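Local coordinates for protein Polyphosphate:AMP phosphotransferase (Pseudomonas aeruginosa PAO1, PDB 3CZP) that transfers phosphate from inorganic polyphosphate to AMP to make ADP, and less efficiently to GMP to make GDP, with magnesium as cofactor, at residues E339-Q344 with F350-P355; D82-R87 with F93-P98; E139-D144 with Y389-D394. All coordinates share one frame; numbering follows the deposited sequence.

Contact 1. Residues E339-Q344 with F350-P355; sequences EEERAQ and FWRHIP
R352 turns the edge of its guanidinium, not a face, to E341: the carboxylate carbon CD and OE2 lie at that edge, and the carboxylate plane stands 78° to the guanidinium plane. H353 has one ring face occupied by its own neighbour, with R352 CG 3.6 Å above the ring plane and displaced toward the rim. On the facing segment, one face of the R342 guanidinium sits over E339 CA in a similar offset way.

The contact itself is one salt bridge. E341 OE2 lies 2.9 Å from R352 NH1, but the N-H points only loosely at the oxygen (127°), so the hydrogen bond is weak and the ionic attraction probably contributes more than the directed bond. The two side chains cross at about a right angle. NH1 also rests against the aliphatic part of the glutamate, 3.3 Å from E341 CG. With chi1 at 78°, R352 CG is wedged between the backbone N and C, and a bend at chi3 then turns the guanidinium to the glutamate.

In the fold, this bridge joins the short helix 339-342 of the second PPK2 region to the type I turn from W351 to I354, which leads toward strand 360-364. E341 has a further task: its OE1 accepts a hydrogen bond from the backbone N of T338, just ahead of the helix, as in one half of a capping box. The glutamate thus has its two oxygens divided between the start of its own helix and the arginine.

R352 is shared as well, with its stronger partner across the dimer: NH2 forms a salt bridge with E340 OE2 of the second subunit. In return E340, modelled in two conformers and so less certain in detail, pairs through OE1 with R352 NH1 of that subunit.

Contact 2. Residues D82-R87 with F93-P98; sequences DEELER and FWRRLP. With ACT (acetate ion), chain F.
A salt-bridge network of E84, R95 and R96 joins the short helix 82-85 to the segment 93-98 in the first PPK2 region. The bond between the segments is nearly straight: R95 NH2 points at E84 OE2, 3.1 Å away, with an N-H...O angle of 175°. The oxygen lies in the guanidinium plane, whereas the arginine comes in from above the carboxylate plane. Bends at chi2 and chi3 bring the R95 chain across the extended glutamate at about a right angle.

R96 adds a long ion pair, its NH2 3.9 Å from E84 OE2. R95 NE lies 3.6 Å above the R96 guanidinium plane, toward the rim. Acetate, probably from the crystallisation liquor, is held by R96: its atom O takes hydrogen bonds from R96 NH1 (3.1 Å) and R96 NH2 (3.2 Å) at the edge of that group. The same atom lies over one face of the R95 guanidinium.

Across the dimer, R95 NH2 pairs with E83 OE2 of the second subunit; E83 OE2 of this chain likewise pairs with R95 NH2 and hydrogen-bonds S81 OG of the second subunit. E84 OE1 accepts a hydrogen bond from the backbone N of S81 in its own chain, consistent with the glutamate half of a capping box.

Contact 3. Residues E139-D144 with Y389-D394; sequences ERMLCD and YGEIND. With EDO (1,2-ethanediol), chain G.
M141, a selenomethionine, and E391 pass each other obliquely between helices 125-144 and 382-402. In the conformer described, one of two deposited, the M141 chain runs straight out from its helix, CG anti to the backbone N (chi1 169°) and chi2 likewise extended, before turning at the selenium. This lays its CH2 groups along the end of the glutamate: M141 CG is 3.3 Å from E391 OE2, and M141 SE lies nearer the root of the glutamate, 3.8 Å from E391 CG. E391 is stretched out too, so aliphatic and carboxylate parts slide past one another without a direct hydrogen bond between the segments.

E391 OE2 has two polar partners: a salt bridge with R387, one turn earlier in the same helix, and a water 2.7 Å away, from which E391 OE2 accepts a hydrogen bond. The same water donates to D144 OD2 at 2.8 Å. It therefore bridges two carboxylates whose oxygens, D144 OD2 and E391 OE2, are 4.3 Å apart, and together with R387 it probably eases their repulsion. Beyond D144 sits an ethanediol, likely from the crystallisation liquor. Its O2 receives a weak bond from R140 NH1; its approach to D144 is too tight in the model to be trusted.

Nearby, R137 and D394 add a salt bridge between the same two helices. Each helix leads into the fourth strand, in chain order, of its own five-stranded parallel sheet, 148-155 or 404-412. The pair is thus helix-to-helix packing between equivalent elements of two fused PPK2 domains of the P-loop NTPase clan.

Contacts 1 and 2 are counterparts in the two PPK2 regions: each ties a short helix to an arginine of the matching sequence Phe-Trp-Arg, and each reaches the second subunit. Their centres are 12 Å apart, and they meet through W351 stacked on W94 and a probable hydrogen bond from Q344 NE2 to L97 O (3.2 Å). Contact 3 joins the same two domains. It touches contact 2, with M141 CE, in one of its two conformers, 3.5 Å from W94 CZ2, but stays about 6 Å from contact 1 at the nearest atoms. The N-terminal domain seems inactive and may serve dimerisation; the dimer contacts here come from both domains.

Contact 1. Residues E339-Q344 with F350-P355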
# COMPACT_ATOMS: atom_id res chain seq x y z
N GLU A 339 2.91 12.30 -1.80
CA GLU A 339 1.60 12.66 -2.36
C GLU A 339 0.43 11.80 -1.82
O GLU A 339 -0.65 12.31 -1.45
CB GLU A 339 1.71 12.57 -3.90
CG GLU A 339 0.45 12.40 -4.68
CD GLU A 339 0.59 12.87 -6.13
OE1 GLU A 339 1.73 12.80 -6.68
OE2 GLU A 339 -0.44 13.34 -6.67
N GLU A 340 0.66 10.49 -1.78
CA GLU A 340 -0.32 9.53 -1.28
C GLU A 340 -0.53 9.62 0.23
O GLU A 340 -1.60 9.23 0.71
CB GLU A 340 0.05 8.09 -1.70
CG GLU A 340 -0.43 7.75 -3.12
CD GLU A 340 0.05 6.41 -3.69
OE1 GLU A 340 0.04 6.32 -4.92
OE2 GLU A 340 0.42 5.47 -2.94
N GLU A 341 0.48 10.11 0.97
CA GLU A 341 0.34 10.43 2.38
C GLU A 341 -0.38 11.75 2.64
O GLU A 341 -1.13 11.88 3.61
CB GLU A 341 1.69 10.52 3.05
CG GLU A 341 2.34 9.11 3.13
CD GLU A 341 3.79 9.16 3.49
OE1 GLU A 341 4.45 10.25 3.38
OE2 GLU A 341 4.28 8.07 3.82
N ARG A 342 -0.14 12.72 1.77
CA ARG A 342 -0.80 14.00 1.90
C ARG A 342 -2.35 13.94 1.61
O ARG A 342 -3.12 14.75 2.11
CB ARG A 342 -0.11 15.00 1.00
CG ARG A 342 1.25 15.49 1.53
CD ARG A 342 1.76 16.74 0.75
NE ARG A 342 1.65 16.57 -0.72
CZ ARG A 342 2.62 16.15 -1.55
NH1 ARG A 342 3.86 15.87 -1.14
NH2 ARG A 342 2.36 16.03 -2.85
N ALA A 343 -2.77 12.95 0.81
CA ALA A 343 -4.19 12.73 0.44
C ALA A 343 -4.93 12.05 1.58
O ALA A 343 -6.12 11.77 1.45
CB ALA A 343 -4.26 11.87 -0.80
N GLN A 344 -4.26 11.79 2.71
CA GLN A 344 -4.86 10.99 3.83
C GLN A 344 -4.68 11.75 5.15
O GLN A 344 -3.91 12.70 5.24
CB GLN A 344 -4.16 9.68 3.88
CG GLN A 344 -4.35 8.85 2.68
CD GLN A 344 -5.70 8.12 2.70
OE1 GLN A 344 -6.40 8.14 3.70
NE2 GLN A 344 -6.07 7.55 1.59
N PHE A 350 1.78 6.78 9.38
CA PHE A 350 2.45 6.00 10.42
C PHE A 350 1.86 4.64 10.60
O PHE A 350 2.60 3.68 10.75
CB PHE A 350 2.47 6.80 11.72
CG PHE A 350 3.12 8.11 11.51
CD1 PHE A 350 4.47 8.15 11.31
CD2 PHE A 350 2.37 9.28 11.41
CE1 PHE A 350 5.11 9.37 11.05
CE2 PHE A 350 3.01 10.51 11.16
CZ PHE A 350 4.34 10.53 10.93
N TRP A 351 0.53 4.55 10.60
CA TRP A 351 -0.15 3.26 10.69
C TRP A 351 0.34 2.24 9.64
O TRP A 351 0.29 1.00 9.87
CB TRP A 351 -1.69 3.46 10.60
CG TRP A 351 -2.37 3.65 11.92
CD1 TRP A 351 -2.81 4.84 12.44
CD2 TRP A 351 -2.61 2.66 12.92
NE1 TRP A 351 -3.36 4.64 13.68
CE2 TRP A 351 -3.28 3.30 13.99
CE3 TRP A 351 -2.35 1.28 13.02
CZ2 TRP A 351 -3.67 2.61 15.15
CZ3 TRP A 351 -2.74 0.62 14.17
CH2 TRP A 351 -3.40 1.27 15.20
N ARG A 352 0.65 2.74 8.46
CA ARG A 352 1.02 1.93 7.31
C ARG A 352 2.34 1.24 7.59
O ARG A 352 2.65 0.26 6.97
CB ARG A 352 1.09 2.77 6.01
CG ARG A 352 2.34 3.57 5.91
CD ARG A 352 2.40 4.57 4.76
NE ARG A 352 2.39 3.97 3.42
CZ ARG A 352 2.65 4.67 2.31
NH1 ARG A 352 2.95 5.96 2.37
NH2 ARG A 352 2.57 4.10 1.11
N HIS A 353 3.10 1.77 8.53
CA HIS A 353 4.35 1.18 8.93
C HIS A 353 4.35 0.39 10.22
O HIS A 353 5.42 -0.03 10.65
CB HIS A 353 5.41 2.28 9.09
CG HIS A 353 5.82 2.86 7.79
ND1 HIS A 353 6.41 2.11 6.81
CD2 HIS A 353 5.66 4.11 7.29
CE1 HIS A 353 6.62 2.87 5.75
NE2 HIS A 353 6.20 4.10 6.03
N ILE A 354 3.19 0.16 10.82
CA ILE A 354 3.16 -0.52 12.13
C ILE A 354 3.51 -1.97 11.95
O ILE A 354 3.04 -2.60 11.02
CB ILE A 354 1.79 -0.35 12.77
CG1 ILE A 354 1.66 1.10 13.30
CG2 ILE A 354 1.49 -1.44 13.80
CD1 ILE A 354 2.57 1.40 14.45
N PRO A 355 4.33 -2.53 12.85
CA PRO A 355 4.75 -3.92 12.64
C PRO A 355 3.68 -4.98 12.88
O PRO A 355 2.80 -4.83 13.72
CB PRO A 355 5.95 -4.07 13.60
CG PRO A 355 5.69 -3.07 14.67
CD PRO A 355 5.00 -1.92 14.02

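Contact 2. Residues D82-R87 with F93-P98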
# COMPACT_ATOMS: atom_id res chain seq x y z
N ASP A 82 -4.51 -12.34 6.79
CA ASP A 82 -3.42 -12.57 7.71
C ASP A 82 -2.83 -11.24 8.12
O ASP A 82 -2.54 -11.05 9.28
CB ASP A 82 -2.27 -13.38 7.05
CG ASP A 82 -2.63 -14.80 6.75
OD1 ASP A 82 -3.59 -15.34 7.34
OD2 ASP A 82 -1.92 -15.40 5.91
N GLU A 83 -2.64 -10.33 7.16
CA GLU A 83 -1.92 -9.06 7.37
C GLU A 83 -2.66 -8.24 8.41
O GLU A 83 -2.08 -7.62 9.27
CB GLU A 83 -1.84 -8.23 6.07
CG GLU A 83 -0.64 -8.44 5.06
CD GLU A 83 -0.69 -9.73 4.25
OE1 GLU A 83 -1.65 -10.51 4.41
OE2 GLU A 83 0.26 -9.99 3.48
N GLU A 84 -3.98 -8.28 8.29
CA GLU A 84 -4.89 -7.53 9.15
C GLU A 84 -5.01 -8.10 10.56
O GLU A 84 -5.08 -7.35 11.52
CB GLU A 84 -6.26 -7.49 8.50
CG GLU A 84 -6.19 -6.60 7.27
CD GLU A 84 -7.40 -6.61 6.40
OE1 GLU A 84 -8.25 -7.55 6.53
OE2 GLU A 84 -7.45 -5.70 5.53
N LEU A 85 -5.08 -9.41 10.66
CA LEU A 85 -5.16 -10.14 11.92
C LEU A 85 -3.89 -10.06 12.76
O LEU A 85 -3.95 -10.19 13.99
CB LEU A 85 -5.39 -11.65 11.66
CG LEU A 85 -6.74 -12.18 11.21
CD1 LEU A 85 -6.60 -13.71 10.83
CD2 LEU A 85 -7.73 -11.95 12.28
N GLU A 86 -2.74 -9.95 12.09
CA GLU A 86 -1.45 -9.81 12.79
C GLU A 86 -1.06 -8.35 13.17
O GLU A 86 0.06 -8.09 13.64
CB GLU A 86 -0.34 -10.39 11.92
CG GLU A 86 -0.44 -11.91 11.71
CD GLU A 86 -0.54 -12.69 13.02
OE1 GLU A 86 0.03 -12.23 14.04
OE2 GLU A 86 -1.21 -13.77 13.03
N ARG A 87 -2.00 -7.45 12.99
CA ARG A 87 -1.81 -6.05 13.33
C ARG A 87 -2.97 -5.56 14.24
O ARG A 87 -4.01 -6.19 14.31
CB ARG A 87 -1.72 -5.25 12.05
CG ARG A 87 -0.37 -5.44 11.33
CD ARG A 87 -0.29 -4.71 10.04
NE ARG A 87 1.00 -4.86 9.41
CZ ARG A 87 1.42 -5.94 8.76
NH1 ARG A 87 0.69 -7.02 8.71
NH2 ARG A 87 2.64 -5.95 8.28
N PHE A 93 -8.83 -0.67 9.01
CA PHE A 93 -9.66 0.46 8.58
C PHE A 93 -8.80 1.58 8.01
O PHE A 93 -9.09 2.20 6.95
CB PHE A 93 -10.48 0.97 9.77
CG PHE A 93 -11.38 -0.07 10.35
CD1 PHE A 93 -12.33 -0.69 9.55
CD2 PHE A 93 -11.30 -0.42 11.66
CE1 PHE A 93 -13.14 -1.65 10.05
CE2 PHE A 93 -12.15 -1.39 12.17
CZ PHE A 93 -13.06 -2.00 11.34
N TRP A 94 -7.71 1.87 8.67
CA TRP A 94 -6.78 2.94 8.14
C TRP A 94 -6.31 2.61 6.73
O TRP A 94 -6.24 3.49 5.85
CB TRP A 94 -5.53 3.08 9.05
CG TRP A 94 -5.75 3.81 10.38
CD1 TRP A 94 -6.03 3.25 11.57
CD2 TRP A 94 -5.73 5.22 10.58
NE1 TRP A 94 -6.19 4.24 12.53
CE2 TRP A 94 -6.03 5.46 11.94
CE3 TRP A 94 -5.53 6.31 9.75
CZ2 TRP A 94 -6.06 6.75 12.49
CZ3 TRP A 94 -5.57 7.60 10.31
CH2 TRP A 94 -5.83 7.79 11.66
N ARG A 95 -6.05 1.33 6.50
CA ARG A 95 -5.57 0.84 5.24
C ARG A 95 -6.54 1.15 4.09
O ARG A 95 -6.10 1.38 2.93
CB ARG A 95 -5.23 -0.66 5.31
CG ARG A 95 -4.95 -1.25 3.98
CD ARG A 95 -4.01 -2.36 3.89
NE ARG A 95 -4.64 -3.63 4.11
CZ ARG A 95 -4.09 -4.79 3.80
NH1 ARG A 95 -2.92 -4.88 3.19
NH2 ARG A 95 -4.74 -5.89 4.07
N ARG A 96 -7.84 1.18 4.38
CA ARG A 96 -8.87 1.39 3.34
C ARG A 96 -9.52 2.74 3.32
O ARG A 96 -10.48 2.97 2.57
CB ARG A 96 -10.02 0.36 3.43
CG ARG A 96 -9.62 -1.10 3.42
CD ARG A 96 -8.72 -1.42 2.29
NE ARG A 96 -8.32 -2.84 2.39
CZ ARG A 96 -7.38 -3.45 1.64
NH1 ARG A 96 -6.67 -2.78 0.71
NH2 ARG A 96 -7.17 -4.78 1.80
N LEU A 97 -8.96 3.71 4.05
CA LEU A 97 -9.54 5.03 4.00
C LEU A 97 -9.45 5.56 2.56
O LEU A 97 -8.43 5.35 1.90
CB LEU A 97 -8.94 5.95 5.04
CG LEU A 97 -9.13 5.56 6.49
CD1 LEU A 97 -8.39 6.57 7.34
CD2 LEU A 97 -10.61 5.49 6.99
N PRO A 98 -10.53 6.25 2.05
CA PRO A 98 -10.44 6.79 0.69
C PRO A 98 -9.69 8.10 0.72
O PRO A 98 -9.81 8.83 1.67
CB PRO A 98 -11.89 7.06 0.32
CG PRO A 98 -12.57 7.25 1.66
CD PRO A 98 -11.79 6.63 2.70
C ACT F . -3.99 -5.64 -0.65
O ACT F . -5.14 -5.21 -0.57
OXT ACT F . -3.91 -6.87 -0.49
CH3 ACT F . -2.81 -4.76 -0.89

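Contact 3. Residues E139-D144 with Y389-D394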
# COMPACT_ATOMS: atom_id res chain seq x y z
N GLU A 139 -13.46 8.78 14.88
CA GLU A 139 -14.28 9.64 14.00
C GLU A 139 -13.99 11.11 14.18
O GLU A 139 -13.95 11.84 13.19
CB GLU A 139 -15.74 9.40 14.16
CG GLU A 139 -16.03 7.96 13.77
CD GLU A 139 -17.42 7.57 13.89
OE1 GLU A 139 -18.26 8.44 14.23
OE2 GLU A 139 -17.68 6.33 13.66
N ARG A 140 -13.78 11.53 15.41
CA ARG A 140 -13.50 12.96 15.66
C ARG A 140 -12.24 13.44 14.96
O ARG A 140 -12.18 14.58 14.44
CB ARG A 140 -13.45 13.25 17.15
CG ARG A 140 -13.35 14.71 17.52
CD ARG A 140 -13.10 14.94 18.99
NE ARG A 140 -14.36 14.75 19.70
CZ ARG A 140 -15.29 15.68 19.88
NH1 ARG A 140 -15.11 16.96 19.49
NH2 ARG A 140 -16.42 15.35 20.48
N MSE A 141 -11.22 12.59 14.97
CA MSE A 141 -9.93 12.93 14.40
C MSE A 141 -10.05 13.00 12.87
O MSE A 141 -9.49 13.85 12.23
CB MSE A 141 -8.90 11.89 14.84
CG MSE A 141 -7.56 11.95 14.12
SE MSE A 141 -6.30 10.61 14.76
CE MSE A 141 -7.47 9.05 14.68
N LEU A 142 -10.77 12.04 12.31
CA LEU A 142 -10.98 12.02 10.88
C LEU A 142 -11.68 13.22 10.40
O LEU A 142 -11.29 13.77 9.36
CB LEU A 142 -11.81 10.85 10.45
CG LEU A 142 -11.17 9.50 10.64
CD1 LEU A 142 -12.12 8.42 10.08
CD2 LEU A 142 -9.78 9.44 9.98
N CYS A 143 -12.72 13.62 11.12
CA CYS A 143 -13.48 14.84 10.81
C CYS A 143 -12.69 16.09 11.09
O CYS A 143 -12.77 17.05 10.33
CB CYS A 143 -14.81 14.89 11.56
SG CYS A 143 -15.93 13.59 11.04
N ASP A 144 -11.91 16.09 12.17
CA ASP A 144 -10.94 17.21 12.44
C ASP A 144 -9.91 17.37 11.30
O ASP A 144 -9.51 18.45 10.97
CB ASP A 144 -10.18 16.96 13.74
CG ASP A 144 -10.96 17.33 14.99
OD1 ASP A 144 -11.93 18.12 14.90
OD2 ASP A 144 -10.60 16.83 16.09
N TYR A 389 -1.62 15.69 20.61
CA TYR A 389 -1.16 15.01 21.81
C TYR A 389 -2.12 13.88 22.19
O TYR A 389 -1.70 12.75 22.41
CB TYR A 389 -1.02 15.99 22.97
CG TYR A 389 -0.06 17.13 22.70
CD1 TYR A 389 1.31 16.91 22.61
CD2 TYR A 389 -0.52 18.43 22.52
CE1 TYR A 389 2.19 17.94 22.36
CE2 TYR A 389 0.35 19.47 22.27
CZ TYR A 389 1.70 19.22 22.19
OH TYR A 389 2.58 20.25 21.94
N GLY A 390 -3.40 14.21 22.27
CA GLY A 390 -4.45 13.22 22.62
C GLY A 390 -4.60 12.15 21.59
O GLY A 390 -4.75 10.97 21.90
N GLU A 391 -4.63 12.57 20.34
CA GLU A 391 -4.54 11.66 19.18
C GLU A 391 -3.35 10.68 19.25
O GLU A 391 -3.49 9.48 18.99
CB GLU A 391 -4.48 12.50 17.90
CG GLU A 391 -5.80 13.12 17.60
CD GLU A 391 -5.82 14.10 16.47
OE1 GLU A 391 -4.75 14.46 15.92
OE2 GLU A 391 -6.96 14.47 16.13
N ILE A 392 -2.17 11.20 19.58
CA ILE A 392 -0.97 10.37 19.67
C ILE A 392 -1.11 9.32 20.77
O ILE A 392 -0.77 8.15 20.58
CB ILE A 392 0.29 11.22 19.93
CG1 ILE A 392 0.71 11.96 18.66
CG2 ILE A 392 1.42 10.34 20.45
CD1 ILE A 392 1.75 13.03 18.89
N ASN A 393 -1.62 9.76 21.91
CA ASN A 393 -1.83 8.90 23.05
C ASN A 393 -2.83 7.83 22.77
O ASN A 393 -2.61 6.64 23.15
CB ASN A 393 -2.26 9.73 24.28
CG ASN A 393 -1.13 10.52 24.88
OD1 ASN A 393 0.06 10.19 24.73
ND2 ASN A 393 -1.49 11.59 25.61
N ASP A 394 -3.89 8.19 22.02
CA ASP A 394 -4.91 7.19 21.65
C ASP A 394 -4.28 6.15 20.70
O ASP A 394 -4.47 4.96 20.86
CB ASP A 394 -6.18 7.78 21.00
CG ASP A 394 -6.99 8.74 21.92
OD1 ASP A 394 -6.88 8.73 23.20
OD2 ASP A 394 -7.77 9.54 21.33
C1 EDO G . -14.76 17.74 14.60
O1 EDO G . -14.74 18.68 13.50
C2 EDO G . -14.92 18.46 15.95
O2 EDO G . -13.83 18.23 16.87
O HOH W 1 -9.31 14.74 17.43